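Local coordinates for protein metallophosphoesterase (Clostridium thermocellum, PDB 4J6O) that probably removes 2',3' phosphate ends from RNA as the manganese-containing phosphatase of the bacterial Pnkp-Hen1 RNA repair system, at residues A[25-30]-A[246-252]; A[34-39]-A[50-55]; A[100-105]-A[133-138]; A[177-181]-A[189-193]; A[195-201]-A[217-221]. All coordinates share one frame; numbering follows the deposited sequence.

Interaction 1. Residues A[25-30]-A[246-252]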
# COMPACT_ATOMS: atom_id res chain seq x y z
N ASP A 25 14.70 4.22 0.96
CA ASP A 25 15.73 4.04 1.99
C ASP A 25 15.06 3.49 3.25
O ASP A 25 15.60 2.57 3.92
CB ASP A 25 16.45 5.35 2.29
CG ASP A 25 17.31 5.83 1.15
OD1 ASP A 25 17.68 5.01 0.29
OD2 ASP A 25 17.64 7.07 1.15
N GLU A 26 13.88 4.04 3.54
CA GLU A 26 13.17 3.69 4.76
C GLU A 26 12.59 2.30 4.61
O GLU A 26 12.53 1.56 5.57
CB GLU A 26 12.02 4.65 5.06
CG GLU A 26 12.48 6.06 5.57
CD GLU A 26 12.97 6.97 4.48
OE1 GLU A 26 12.90 6.65 3.27
OE2 GLU A 26 13.45 8.07 4.84
N LEU A 27 12.10 2.00 3.42
CA LEU A 27 11.62 0.63 3.13
C LEU A 27 12.73 -0.41 3.34
O LEU A 27 12.48 -1.44 3.97
CB LEU A 27 11.04 0.57 1.70
CG LEU A 27 10.59 -0.84 1.30
CD1 LEU A 27 9.57 -1.45 2.27
CD2 LEU A 27 10.05 -0.81 -0.16
N LYS A 28 13.92 -0.13 2.83
CA LYS A 28 15.02 -1.06 3.00
C LYS A 28 15.35 -1.21 4.47
O LYS A 28 15.52 -2.35 4.95
CB LYS A 28 16.21 -0.58 2.21
CG LYS A 28 17.49 -1.42 2.39
CD LYS A 28 18.64 -0.84 1.60
CE LYS A 28 19.82 -1.83 1.57
NZ LYS A 28 20.49 -1.81 2.88
N MET A 29 15.42 -0.08 5.20
CA MET A 29 15.67 -0.12 6.65
C MET A 29 14.62 -0.95 7.39
O MET A 29 14.97 -1.78 8.25
CB MET A 29 15.74 1.32 7.23
CG MET A 29 16.97 2.09 6.84
SD MET A 29 16.76 3.85 7.24
CE MET A 29 17.10 3.79 9.02
N LEU A 30 13.34 -0.77 7.01
CA LEU A 30 12.27 -1.43 7.73
C LEU A 30 12.32 -2.95 7.46
O LEU A 30 12.16 -3.78 8.35
CB LEU A 30 10.90 -0.83 7.32
CG LEU A 30 9.71 -1.51 7.95
CD1 LEU A 30 9.74 -1.47 9.48
CD2 LEU A 30 8.49 -0.71 7.44
N VAL A 246 10.23 2.60 11.19
CA VAL A 246 11.47 3.31 10.92
C VAL A 246 11.12 4.78 10.69
O VAL A 246 10.25 5.10 9.88
CB VAL A 246 12.14 2.82 9.65
CG1 VAL A 246 13.27 3.74 9.25
CG2 VAL A 246 12.68 1.38 9.86
N LYS A 247 11.80 5.66 11.37
CA LYS A 247 11.55 7.09 11.19
C LYS A 247 12.05 7.55 9.82
O LYS A 247 13.08 7.11 9.34
CB LYS A 247 12.30 7.89 12.28
CG LYS A 247 11.77 9.30 12.47
CD LYS A 247 10.39 9.26 13.11
CE LYS A 247 9.84 10.65 13.29
NZ LYS A 247 9.77 11.30 11.97
N ALA A 248 11.31 8.45 9.18
CA ALA A 248 11.81 9.01 7.94
C ALA A 248 13.13 9.71 8.15
O ALA A 248 13.28 10.43 9.14
CB ALA A 248 10.78 10.06 7.39
N LEU A 249 14.00 9.64 7.15
CA LEU A 249 15.34 10.23 7.23
C LEU A 249 15.30 11.74 7.04
O LEU A 249 16.15 12.47 7.55
CB LEU A 249 16.22 9.60 6.15
CG LEU A 249 16.51 8.11 6.30
CD1 LEU A 249 17.23 7.58 5.07
CD2 LEU A 249 17.32 7.82 7.56
N LYS A 250 14.29 12.19 6.30
CA LYS A 250 14.05 13.60 5.97
C LYS A 250 12.57 13.79 5.77
O LYS A 250 11.81 12.82 5.63
CB LYS A 250 14.69 14.05 4.62
CG LYS A 250 16.11 13.62 4.37
CD LYS A 250 16.59 13.99 2.96
CE LYS A 250 17.97 13.34 2.67
NZ LYS A 250 18.98 13.49 3.79
N THR A 251 12.16 15.05 5.70
CA THR A 251 10.81 15.35 5.25
C THR A 251 10.80 15.48 3.73
O THR A 251 11.28 16.46 3.19
CB THR A 251 10.29 16.69 5.84
OG1 THR A 251 10.04 16.54 7.24
CG2 THR A 251 9.00 17.07 5.16
N TYR A 252 10.22 14.52 3.02
CA TYR A 252 10.38 14.51 1.57
C TYR A 252 9.29 15.30 0.87
O TYR A 252 9.47 15.75 -0.25
CB TYR A 252 10.33 13.09 1.03
CG TYR A 252 11.43 12.17 1.57
CD1 TYR A 252 12.72 12.29 1.11
CD2 TYR A 252 11.13 11.21 2.52
CE1 TYR A 252 13.71 11.47 1.60
CE2 TYR A 252 12.15 10.38 3.04
CZ TYR A 252 13.42 10.52 2.54
OH TYR A 252 14.44 9.72 3.04
O HOH W 1 16.97 9.40 2.50

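Interaction 2. Residues A[34-39]-A[50-55]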
# COMPACT_ATOMS: atom_id res chain seq x y z
N LEU A 34 13.07 -5.98 10.11
CA LEU A 34 12.16 -7.12 10.27
C LEU A 34 12.81 -8.47 10.01
O LEU A 34 12.13 -9.49 10.02
CB LEU A 34 10.94 -6.97 9.36
CG LEU A 34 10.03 -5.77 9.66
CD1 LEU A 34 9.21 -5.40 8.39
CD2 LEU A 34 9.10 -6.00 10.86
N GLY A 35 14.11 -8.45 9.70
CA GLY A 35 14.81 -9.68 9.45
C GLY A 35 14.90 -10.16 8.01
O GLY A 35 15.49 -11.22 7.74
N TYR A 36 14.35 -9.39 7.07
CA TYR A 36 14.51 -9.71 5.66
C TYR A 36 15.92 -9.41 5.24
O TYR A 36 16.58 -8.53 5.79
CB TYR A 36 13.50 -8.97 4.74
CG TYR A 36 12.08 -9.37 5.06
CD1 TYR A 36 11.38 -8.75 6.09
CD2 TYR A 36 11.45 -10.39 4.35
CE1 TYR A 36 10.12 -9.15 6.42
CE2 TYR A 36 10.17 -10.78 4.65
CZ TYR A 36 9.52 -10.15 5.69
OH TYR A 36 8.25 -10.57 6.02
N LEU A 37 16.37 -10.14 4.22
CA LEU A 37 17.69 -10.03 3.67
C LEU A 37 17.51 -9.57 2.24
O LEU A 37 16.80 -10.22 1.46
CB LEU A 37 18.32 -11.42 3.66
CG LEU A 37 18.31 -12.00 5.06
CD1 LEU A 37 18.54 -13.49 4.99
CD2 LEU A 37 19.38 -11.31 5.89
N ILE A 38 18.12 -8.44 1.90
CA ILE A 38 17.96 -7.89 0.56
C ILE A 38 19.28 -7.98 -0.17
O ILE A 38 20.31 -7.48 0.28
CB ILE A 38 17.52 -6.41 0.61
CG1 ILE A 38 16.20 -6.26 1.33
CG2 ILE A 38 17.44 -5.82 -0.80
CD1 ILE A 38 15.99 -4.86 1.70
N GLU A 39 19.23 -8.68 -1.29
CA GLU A 39 20.40 -8.88 -2.10
C GLU A 39 20.25 -7.98 -3.29
O GLU A 39 19.20 -7.96 -3.94
CB GLU A 39 20.50 -10.34 -2.54
CG GLU A 39 21.65 -10.62 -3.49
CD GLU A 39 21.64 -12.06 -4.08
OE1 GLU A 39 20.59 -12.76 -4.00
OE2 GLU A 39 22.68 -12.47 -4.64
N TYR A 50 16.65 -6.79 -7.35
CA TYR A 50 16.78 -7.18 -5.94
C TYR A 50 16.23 -8.59 -5.70
O TYR A 50 15.40 -9.07 -6.46
CB TYR A 50 16.06 -6.18 -5.04
CG TYR A 50 16.50 -4.75 -5.20
CD1 TYR A 50 17.73 -4.32 -4.72
CD2 TYR A 50 15.65 -3.82 -5.81
CE1 TYR A 50 18.10 -2.99 -4.82
CE2 TYR A 50 16.02 -2.51 -5.94
CZ TYR A 50 17.25 -2.10 -5.45
OH TYR A 50 17.60 -0.77 -5.58
N ARG A 51 16.70 -9.24 -4.64
CA ARG A 51 16.07 -10.48 -4.18
C ARG A 51 15.97 -10.44 -2.66
O ARG A 51 16.95 -10.23 -1.97
CB ARG A 51 16.82 -11.73 -4.64
CG ARG A 51 15.95 -12.97 -4.59
CD ARG A 51 16.59 -14.20 -5.32
NE ARG A 51 15.54 -15.15 -5.73
CZ ARG A 51 15.12 -16.15 -4.98
NH1 ARG A 51 14.17 -16.97 -5.39
NH2 ARG A 51 15.70 -16.36 -3.80
N VAL A 52 14.76 -10.66 -2.16
CA VAL A 52 14.49 -10.55 -0.72
C VAL A 52 14.13 -11.91 -0.16
O VAL A 52 13.30 -12.62 -0.77
CB VAL A 52 13.33 -9.56 -0.47
CG1 VAL A 52 13.25 -9.29 1.03
CG2 VAL A 52 13.61 -8.29 -1.26
N THR A 53 14.71 -12.28 0.99
CA THR A 53 14.36 -13.54 1.66
C THR A 53 14.19 -13.31 3.15
O THR A 53 14.54 -12.25 3.67
CB THR A 53 15.44 -14.61 1.40
OG1 THR A 53 16.72 -14.14 1.84
CG2 THR A 53 15.50 -14.91 -0.10
N HIS A 54 13.61 -14.30 3.82
CA HIS A 54 13.47 -14.28 5.27
C HIS A 54 13.70 -15.71 5.82
O HIS A 54 13.02 -16.66 5.42
CB HIS A 54 12.09 -13.73 5.69
CG HIS A 54 12.05 -13.29 7.13
ND1 HIS A 54 12.07 -14.19 8.18
CD2 HIS A 54 12.02 -12.06 7.69
CE1 HIS A 54 12.08 -13.52 9.33
NE2 HIS A 54 12.05 -12.22 9.06
N PRO A 55 14.61 -15.82 6.77
CA PRO A 55 14.96 -17.15 7.30
C PRO A 55 13.84 -17.82 8.07
O PRO A 55 13.84 -19.05 8.15
CB PRO A 55 16.16 -16.86 8.21
CG PRO A 55 16.14 -15.40 8.47
CD PRO A 55 15.44 -14.74 7.31

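Interaction 3. Residues A[100-105]-A[133-138]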
# COMPACT_ATOMS: atom_id res chain seq x y z
N LEU A 100 -1.71 6.13 -11.49
CA LEU A 100 -0.52 6.08 -12.32
C LEU A 100 -0.75 5.15 -13.48
O LEU A 100 -0.33 5.47 -14.61
CB LEU A 100 0.70 5.59 -11.54
CG LEU A 100 1.96 5.28 -12.39
CD1 LEU A 100 2.55 6.51 -13.08
CD2 LEU A 100 3.02 4.57 -11.51
N LEU A 101 -1.37 4.00 -13.21
CA LEU A 101 -1.69 3.05 -14.29
C LEU A 101 -2.57 3.69 -15.37
O LEU A 101 -2.29 3.53 -16.58
CB LEU A 101 -2.33 1.76 -13.75
CG LEU A 101 -2.84 0.77 -14.80
CD1 LEU A 101 -1.73 0.36 -15.70
CD2 LEU A 101 -3.44 -0.44 -14.15
N ARG A 102 -3.57 4.47 -14.96
CA ARG A 102 -4.44 5.15 -15.94
C ARG A 102 -3.62 6.14 -16.77
O ARG A 102 -3.84 6.26 -17.96
CB ARG A 102 -5.57 5.87 -15.23
CG ARG A 102 -6.56 4.89 -14.68
CD ARG A 102 -7.58 5.50 -13.76
NE ARG A 102 -8.43 4.43 -13.25
CZ ARG A 102 -9.11 4.49 -12.11
NH1 ARG A 102 -9.03 5.58 -11.36
NH2 ARG A 102 -9.85 3.45 -11.74
N LYS A 103 -2.67 6.82 -16.14
CA LYS A 103 -1.86 7.81 -16.86
C LYS A 103 -0.93 7.09 -17.85
O LYS A 103 -0.84 7.46 -19.02
CB LYS A 103 -1.07 8.68 -15.86
CG LYS A 103 -0.02 9.60 -16.46
CD LYS A 103 -0.65 10.67 -17.38
CE LYS A 103 0.42 11.55 -17.98
NZ LYS A 103 -0.17 12.60 -18.86
N LEU A 104 -0.26 6.03 -17.41
CA LEU A 104 0.59 5.29 -18.33
C LEU A 104 -0.22 4.65 -19.46
O LEU A 104 0.31 4.42 -20.54
CB LEU A 104 1.41 4.20 -17.59
CG LEU A 104 2.34 4.75 -16.50
CD1 LEU A 104 2.93 3.60 -15.67
CD2 LEU A 104 3.46 5.60 -17.08
N ASN A 105 -1.49 4.32 -19.21
CA ASN A 105 -2.38 3.74 -20.24
C ASN A 105 -2.87 4.77 -21.24
O ASN A 105 -3.49 4.41 -22.24
CB ASN A 105 -3.61 3.08 -19.63
CG ASN A 105 -3.32 1.68 -19.11
OD1 ASN A 105 -2.29 1.09 -19.42
ND2 ASN A 105 -4.27 1.12 -18.38
N VAL A 133 5.69 -2.33 -15.18
CA VAL A 133 5.01 -1.61 -14.09
C VAL A 133 3.51 -1.63 -14.36
O VAL A 133 2.70 -1.87 -13.48
CB VAL A 133 5.56 -0.16 -13.96
CG1 VAL A 133 4.65 0.69 -13.09
CG2 VAL A 133 7.01 -0.17 -13.40
N LYS A 134 3.15 -1.41 -15.62
CA LYS A 134 1.74 -1.42 -16.04
C LYS A 134 1.11 -2.77 -15.81
O LYS A 134 0.00 -2.86 -15.27
CB LYS A 134 1.62 -1.03 -17.53
CG LYS A 134 2.06 0.42 -17.78
CD LYS A 134 2.04 0.78 -19.29
CE LYS A 134 0.65 0.93 -19.87
NZ LYS A 134 0.73 1.10 -21.37
N ALA A 135 1.83 -3.82 -16.17
CA ALA A 135 1.33 -5.17 -15.99
C ALA A 135 1.19 -5.49 -14.51
O ALA A 135 0.22 -6.10 -14.08
CB ALA A 135 2.25 -6.16 -16.66
N PHE A 136 2.17 -5.03 -13.73
CA PHE A 136 2.13 -5.25 -12.31
C PHE A 136 0.93 -4.57 -11.65
O PHE A 136 0.25 -5.18 -10.83
CB PHE A 136 3.40 -4.73 -11.65
CG PHE A 136 3.35 -4.77 -10.17
CD1 PHE A 136 3.41 -5.98 -9.51
CD2 PHE A 136 3.34 -3.59 -9.42
CE1 PHE A 136 3.42 -6.05 -8.14
CE2 PHE A 136 3.34 -3.65 -8.04
CZ PHE A 136 3.36 -4.87 -7.41
N ILE A 137 0.67 -3.32 -12.00
CA ILE A 137 -0.37 -2.61 -11.31
C ILE A 137 -1.71 -3.12 -11.74
O ILE A 137 -2.66 -3.16 -10.97
CB ILE A 137 -0.24 -1.10 -11.52
CG1 ILE A 137 1.05 -0.59 -10.88
CG2 ILE A 137 -1.39 -0.37 -10.91
CD1 ILE A 137 1.24 0.90 -11.10
N ASP A 138 -1.80 -3.49 -13.03
CA ASP A 138 -3.04 -3.99 -13.57
C ASP A 138 -3.46 -5.31 -12.94
O ASP A 138 -4.63 -5.64 -12.91
CB ASP A 138 -2.92 -4.13 -15.08
CG ASP A 138 -4.27 -4.36 -15.74
OD1 ASP A 138 -5.08 -3.41 -15.73
OD2 ASP A 138 -4.52 -5.48 -16.26

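Interaction 4. Residues A[177-181]-A[189-193]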
# COMPACT_ATOMS: atom_id res chain seq x y z
N GLY A 177 -12.27 4.34 -0.22
CA GLY A 177 -13.30 4.29 0.79
C GLY A 177 -14.60 4.80 0.18
O GLY A 177 -14.77 4.79 -1.05
N GLU A 178 -15.50 5.27 1.05
CA GLU A 178 -16.75 5.90 0.57
C GLU A 178 -17.11 7.17 1.30
O GLU A 178 -16.52 7.55 2.32
CB GLU A 178 -17.92 4.92 0.58
CG GLU A 178 -18.46 4.59 1.94
CD GLU A 178 -19.38 3.37 1.94
OE1 GLU A 178 -19.98 3.08 3.00
OE2 GLU A 178 -19.54 2.74 0.87
N THR A 179 -18.08 7.88 0.73
CA THR A 179 -18.51 9.13 1.34
C THR A 179 -19.87 8.92 1.93
O THR A 179 -20.54 7.94 1.63
CB THR A 179 -18.49 10.29 0.34
OG1 THR A 179 -19.14 9.86 -0.86
CG2 THR A 179 -17.05 10.71 0.02
N THR A 180 -20.27 9.83 2.80
CA THR A 180 -21.43 9.63 3.65
C THR A 180 -22.71 10.01 2.94
O THR A 180 -23.79 9.66 3.44
CB THR A 180 -21.38 10.50 4.92
OG1 THR A 180 -21.57 11.87 4.55
CG2 THR A 180 -20.05 10.38 5.67
N GLY A 181 -22.62 10.72 1.81
CA GLY A 181 -23.80 11.21 1.11
C GLY A 181 -24.18 12.65 1.43
O GLY A 181 -24.95 13.29 0.70
N PRO A 189 -18.14 16.61 -0.37
CA PRO A 189 -18.46 15.28 0.18
C PRO A 189 -17.65 15.01 1.43
O PRO A 189 -16.56 15.58 1.61
CB PRO A 189 -18.04 14.33 -0.94
CG PRO A 189 -18.01 15.21 -2.19
CD PRO A 189 -17.49 16.50 -1.69
N VAL A 190 -18.21 14.18 2.30
CA VAL A 190 -17.58 13.79 3.56
C VAL A 190 -17.18 12.31 3.58
O VAL A 190 -17.99 11.46 3.24
CB VAL A 190 -18.58 14.01 4.70
CG1 VAL A 190 -17.96 13.61 6.02
CG2 VAL A 190 -19.00 15.46 4.74
N ARG A 191 -15.95 11.97 4.01
CA ARG A 191 -15.56 10.57 4.04
C ARG A 191 -16.36 9.84 5.13
O ARG A 191 -16.53 10.35 6.23
CB ARG A 191 -14.06 10.38 4.33
CG ARG A 191 -13.18 10.69 3.15
CD ARG A 191 -11.75 10.18 3.35
NE ARG A 191 -10.95 10.48 2.17
CZ ARG A 191 -10.17 11.55 2.06
NH1 ARG A 191 -10.08 12.41 3.07
NH2 ARG A 191 -9.48 11.76 0.95
N TYR A 192 -16.79 8.62 4.83
CA TYR A 192 -17.51 7.83 5.81
C TYR A 192 -16.50 7.10 6.70
O TYR A 192 -15.54 6.47 6.19
CB TYR A 192 -18.36 6.80 5.08
CG TYR A 192 -18.96 5.76 5.97
CD1 TYR A 192 -19.61 6.10 7.14
CD2 TYR A 192 -18.86 4.41 5.64
CE1 TYR A 192 -20.15 5.12 7.97
CE2 TYR A 192 -19.40 3.43 6.43
CZ TYR A 192 -20.01 3.78 7.60
OH TYR A 192 -20.54 2.79 8.39
N ASP A 193 -16.69 7.24 8.02
CA ASP A 193 -15.79 6.62 9.01
C ASP A 193 -16.25 5.20 9.23
O ASP A 193 -16.95 4.90 10.21
CB ASP A 193 -15.92 7.38 10.31
CG ASP A 193 -15.02 6.83 11.39
OD1 ASP A 193 -14.37 5.77 11.19
OD2 ASP A 193 -15.01 7.46 12.44
O HOH W 2 -14.70 5.10 3.76
O HOH W 3 -20.60 12.82 1.37

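Interaction 5. Residues A[195-201]-A[217-221]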
# COMPACT_ATOMS: atom_id res chain seq x y z
N ALA A 195 -14.60 2.59 9.94
CA ALA A 195 -13.95 1.80 10.99
C ALA A 195 -14.71 1.92 12.33
O ALA A 195 -14.78 0.97 13.12
CB ALA A 195 -12.48 2.20 11.15
N SER A 196 -15.30 3.08 12.57
CA SER A 196 -16.12 3.23 13.78
C SER A 196 -17.32 2.29 13.84
O SER A 196 -17.70 1.83 14.91
CB SER A 196 -16.54 4.66 14.01
OG SER A 196 -15.40 5.39 14.41
N ASP A 197 -17.89 1.99 12.68
CA ASP A 197 -19.08 1.17 12.64
C ASP A 197 -18.74 -0.29 12.42
O ASP A 197 -19.64 -1.11 12.31
CB ASP A 197 -20.00 1.63 11.51
CG ASP A 197 -20.65 2.98 11.79
OD1 ASP A 197 -20.74 3.38 12.98
OD2 ASP A 197 -21.07 3.63 10.81
N TYR A 198 -17.44 -0.61 12.33
CA TYR A 198 -17.01 -1.97 12.01
C TYR A 198 -17.15 -2.95 13.20
O TYR A 198 -16.70 -2.68 14.32
CB TYR A 198 -15.55 -1.96 11.50
CG TYR A 198 -15.04 -3.30 11.05
CD1 TYR A 198 -15.41 -3.82 9.81
CD2 TYR A 198 -14.18 -4.05 11.85
CE1 TYR A 198 -14.95 -5.06 9.37
CE2 TYR A 198 -13.70 -5.28 11.41
CZ TYR A 198 -14.08 -5.78 10.18
OH TYR A 198 -13.64 -7.01 9.70
N ARG A 199 -17.79 -4.08 12.91
CA ARG A 199 -18.02 -5.11 13.91
C ARG A 199 -17.71 -6.47 13.29
O ARG A 199 -18.22 -7.50 13.72
CB ARG A 199 -19.49 -5.06 14.38
CG ARG A 199 -19.90 -3.76 15.06
CD ARG A 199 -18.99 -3.45 16.25
NE ARG A 199 -19.41 -2.27 17.01
CZ ARG A 199 -19.09 -1.01 16.71
NH1 ARG A 199 -18.35 -0.72 15.64
NH2 ARG A 199 -19.52 -0.03 17.49
N GLY A 200 -16.86 -6.48 12.28
CA GLY A 200 -16.56 -7.70 11.55
C GLY A 200 -15.57 -8.58 12.31
O GLY A 200 -14.84 -8.14 13.22
N LYS A 201 -15.53 -9.85 11.91
CA LYS A 201 -14.68 -10.84 12.55
C LYS A 201 -13.20 -10.62 12.23
O LYS A 201 -12.35 -10.78 13.10
CB LYS A 201 -15.11 -12.24 12.11
CG LYS A 201 -14.01 -13.30 12.20
CD LYS A 201 -14.37 -14.54 11.38
CE LYS A 201 -13.20 -15.52 11.28
NZ LYS A 201 -13.45 -16.48 10.16
N VAL A 217 -8.99 0.96 15.86
CA VAL A 217 -10.40 1.24 16.13
C VAL A 217 -11.18 -0.05 15.86
O VAL A 217 -11.24 -0.50 14.72
CB VAL A 217 -10.94 2.33 15.16
CG1 VAL A 217 -12.43 2.53 15.33
CG2 VAL A 217 -10.20 3.66 15.34
N ASN A 218 -11.79 -0.59 16.92
CA ASN A 218 -12.46 -1.88 16.85
C ASN A 218 -11.44 -2.84 16.28
O ASN A 218 -10.25 -2.69 16.53
CB ASN A 218 -13.71 -1.80 15.98
CG ASN A 218 -14.72 -0.78 16.51
OD1 ASN A 218 -15.08 -0.80 17.69
ND2 ASN A 218 -15.16 0.12 15.64
N ASN A 219 -11.87 -3.79 15.46
CA ASN A 219 -10.94 -4.76 14.94
C ASN A 219 -10.24 -4.20 13.70
O ASN A 219 -10.21 -4.87 12.69
CB ASN A 219 -11.69 -6.03 14.56
CG ASN A 219 -10.82 -7.28 14.65
OD1 ASN A 219 -9.76 -7.28 15.26
ND2 ASN A 219 -11.30 -8.37 14.06
N THR A 220 -9.71 -2.97 13.77
CA THR A 220 -9.10 -2.39 12.56
C THR A 220 -7.91 -1.59 12.96
O THR A 220 -7.89 -1.05 14.05
CB THR A 220 -10.05 -1.44 11.71
OG1 THR A 220 -10.20 -0.16 12.35
CG2 THR A 220 -11.45 -2.06 11.53
N ILE A 221 -6.96 -1.40 12.04
CA ILE A 221 -5.83 -0.51 12.37
C ILE A 221 -5.28 0.13 11.11
O ILE A 221 -5.00 -0.56 10.12
CB ILE A 221 -4.71 -1.28 13.11
CG1 ILE A 221 -3.54 -0.33 13.47
CG2 ILE A 221 -4.21 -2.52 12.37
CD1 ILE A 221 -2.54 -0.94 14.44
O HOH W 4 -14.73 -5.14 15.23

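Interaction 1. Residues A[25-30]-A[246-252]
The Tyr252 ring and the Glu26 carboxylate stand almost perpendicular, their planes 87° apart, with Glu26 OE2 at the phenol edge and in the ring plane. Water 1 also lies at the ring edge, while one face of the ring carries Lys250 CB, displaced toward the rim. Tyr252 OH donates to the syn lone pair of Glu26 OE2 over 2.6 Å. The anti lone pair of the same oxygen goes to the main chain: Leu249 N reaches Glu26 OE2 at 2.8 Å, and its N-H points nearly straight at it (171°). A bend at chi2 (78°) turns the Glu26 carboxylate toward this loop; Glu26 CG itself lies 3.8 Å from Ala248 CA. Two donors on one oxygen of a buried glutamate probably favour its ionised form. Water 1 extends the network by donating to both Tyr252 OH and Asp25 OD2; the other oxygen of Asp25, OD1, makes a salt bridge with Lys72. Beside the polar cluster, Leu249 CD1 rests 3.6 Å from Asp25 CB. In the conformer described, Val246 CG1 meets Met29 CE at 3.8 Å, and its CG2 lies against Leu30. Helix 24-33 thus packs on strand 242-247, an outermost strand of its mixed sheet, with Leu30 reaching on to Leu233 and Ala235 of the adjoining strand 232-238.

Interaction 2. Residues A[34-39]-A[50-55]
This is a two-stranded antiparallel beta hairpin, entered from helix 24-33 through a Schellman motif at Gly35. Leu37 pairs with Thr53 and Glu39 with Arg51 as hydrogen-bonded pairs, each closed by two backbone bonds; Leu37 N to Thr53 O is 2.8 Å. Between them, Ile38 and Val52 form the non-hydrogen-bonded pair. Their side chains lie alongside each other, Ile38 CG1 at 4.2 Å from Val52 CG2, on the face where Val52 packs against Leu79 and Met83 of helix 73-86. On the other face, Leu37 CB touches Thr53 OG1 at 3.6 Å. Tyr50 OH bonds to Glu75, and Tyr36 OH to Asp15. Past the strand end, His54 and Tyr36 make a T-shaped stack with centroids 4.6 Å apart and planes at 70°: the imidazole sends its edge to the phenol, placing CD2 over the ring centre. The histidine swings there with CG anti to its own N (chi1 -162°), which also brings the imidazole against Gly35. At its far end the ring ties the strand back to the end of the helix, as His54 NE2 donates to Leu34 O over 2.9 Å, in the imidazole plane and on a carbonyl lone pair.

Interaction 3. Residues A[100-105]-A[133-138]
Helix segments 100-104 and 133-138 run obliquely, nearer antiparallel than parallel, their axes 9.8 Å apart at closest and their directions at 136°, with Leu101 and Lys134 facing each other at the nearest point. Leu101 fills the middle. Its CB meets Ile137 CG2 at 3.7 Å, and beyond CG the two methyls part: CD1 lies over the main chain at Lys134 O, while CD2 reaches the next turn, 3.6 Å from Asp138 CA. With CG anti to the backbone N (chi1 174°), the leucine fork is thrown across to straddle that piece of helix. From the preceding residue, Leu100 CD2 comes 4.1 Å from Ile137 CD1, the two side chains crossing at about a right angle. Leu104 uses CB against Lys134 CG, at 3.8 Å, and its CD1 against Val133. The aliphatic part of Lys134 lies over Leu104; a kink at chi3 (72°) carries its tip toward the Leu104 carbonyl, where Lys134 NZ makes a weak bond to Leu104 O at 3.4 Å. Asn105 OD1 comes close to the same chain, 3.0 Å from Lys134 CE. Leu100 and Leu104 also lean on helix 115-122, and Val133 reaches Met81 of helix 73-86. The packing, apolar in the middle and polar at its margin, joins helices 95-104 and 127-138 with 73-86 and 115-122 in the helical layer beside the sheets of a calcineurin-like alpha/beta fold.

Interaction 4. Residues A[177-181]-A[189-193]
Glu178 begins the pairing with its carbonyl: Tyr192 N donates to Glu178 O at 2.7 Å along an almost straight N-H line (173°). Water 2 adds a bridge, accepting from Glu178 N and lying within bonding distance of Tyr192 O. The two side chains run alongside, Glu178 OE1 coming obliquely to Tyr192 CD2 at 3.2 Å, with carboxylate and ring planes 35° apart. That carboxylate is held by a salt bridge to Lys159, and Tyr192 OH by Asp197. The CA atoms come nearest at Thr179, opposite Arg191 in a non-hydrogen-bonded pair; Thr179 CA makes a C-H contact with Val190 O at 3.1 Å, and its CG2 lies beside Pro189 CB. Next, Thr180 N donates to Val190 O over 2.8 Å, nearly in line with the carbonyl bond. A chi1 of 69° sets Thr180 OG1 near Val190 CB and within reach of Glu182 N, while its CG2 packs 3.6 Å from Arg191 O. Gly181 turns the corner, linked through water 3 to Val190 N, the water's bond with Gly181 N being weak. The short, weakly bonded antiparallel pair lies at the surface, following helix 168-176 in the chain and preceding strand 203-206, with Arg191 touching His208 and Thr209 beyond that strand.

Interaction 5. Residues A[195-201]-A[217-221]
Asn218, in the conformer described, reaches from the loop just before strand 220-222 into the turn of residues 195-198, and its CB sits 3.5 Å from Tyr198 O. CG lies equally near that carbonyl. At the tip, OD1 hangs over one face of the Arg199 guanidinium, offset toward the rim, whereas ND2 enters the type I turn. There Asn218 ND2 donates to Ala195 O at 2.7 Å; the donor lies in the carbonyl plane and the acceptor in the amide plane. A second, weak bond runs from Asn218 ND2 to Ser196 O at 3.1 Å. Ala195 O also closes the turn by accepting from Tyr198 N. Arg199 grips the same turn: its NH1 donates to Ser196 O at 2.7 Å, almost straight (174°), and to Tyr198 O from above the carbonyl plane. Further along, Thr220 CG2 presses on the Tyr198 ring at CD2, 3.4 Å away, and Asn219 CB, in the conformer given, meets the ring edge in plane. Gly200 N covers the centre of one ring face, and Tyr198 OH goes to Ala202. Water 4 joins Asn219 N to Tyr198 O. No salt bridge spans the two segments; the Asn218 amide nitrogen serves main-chain oxygens of the turn, while Arg199 NH1 donates to carbonyls of its own loop.

Overall arrangement
Following the chain from the N terminus, interaction 1 opens first, at helix 24-33, and closes last, on strand 242-247, so the other four fall within its span. They follow one another in series and none cross. Interaction 2 closes a short hairpin right after that helix, and the two touch where Lys28 meets Ile38. Interaction 3 then joins two helices of the helical side. Interaction 4 closes a surface hairpin about 39 Å, centre to centre, from interaction 2. Interaction 5 ties the following loop to the six-stranded sheet, joined to interaction 4 by a probable hydrogen bond between Tyr192 and Asp197; interaction 1 brings an early helix against the last strand of the five-stranded sheet.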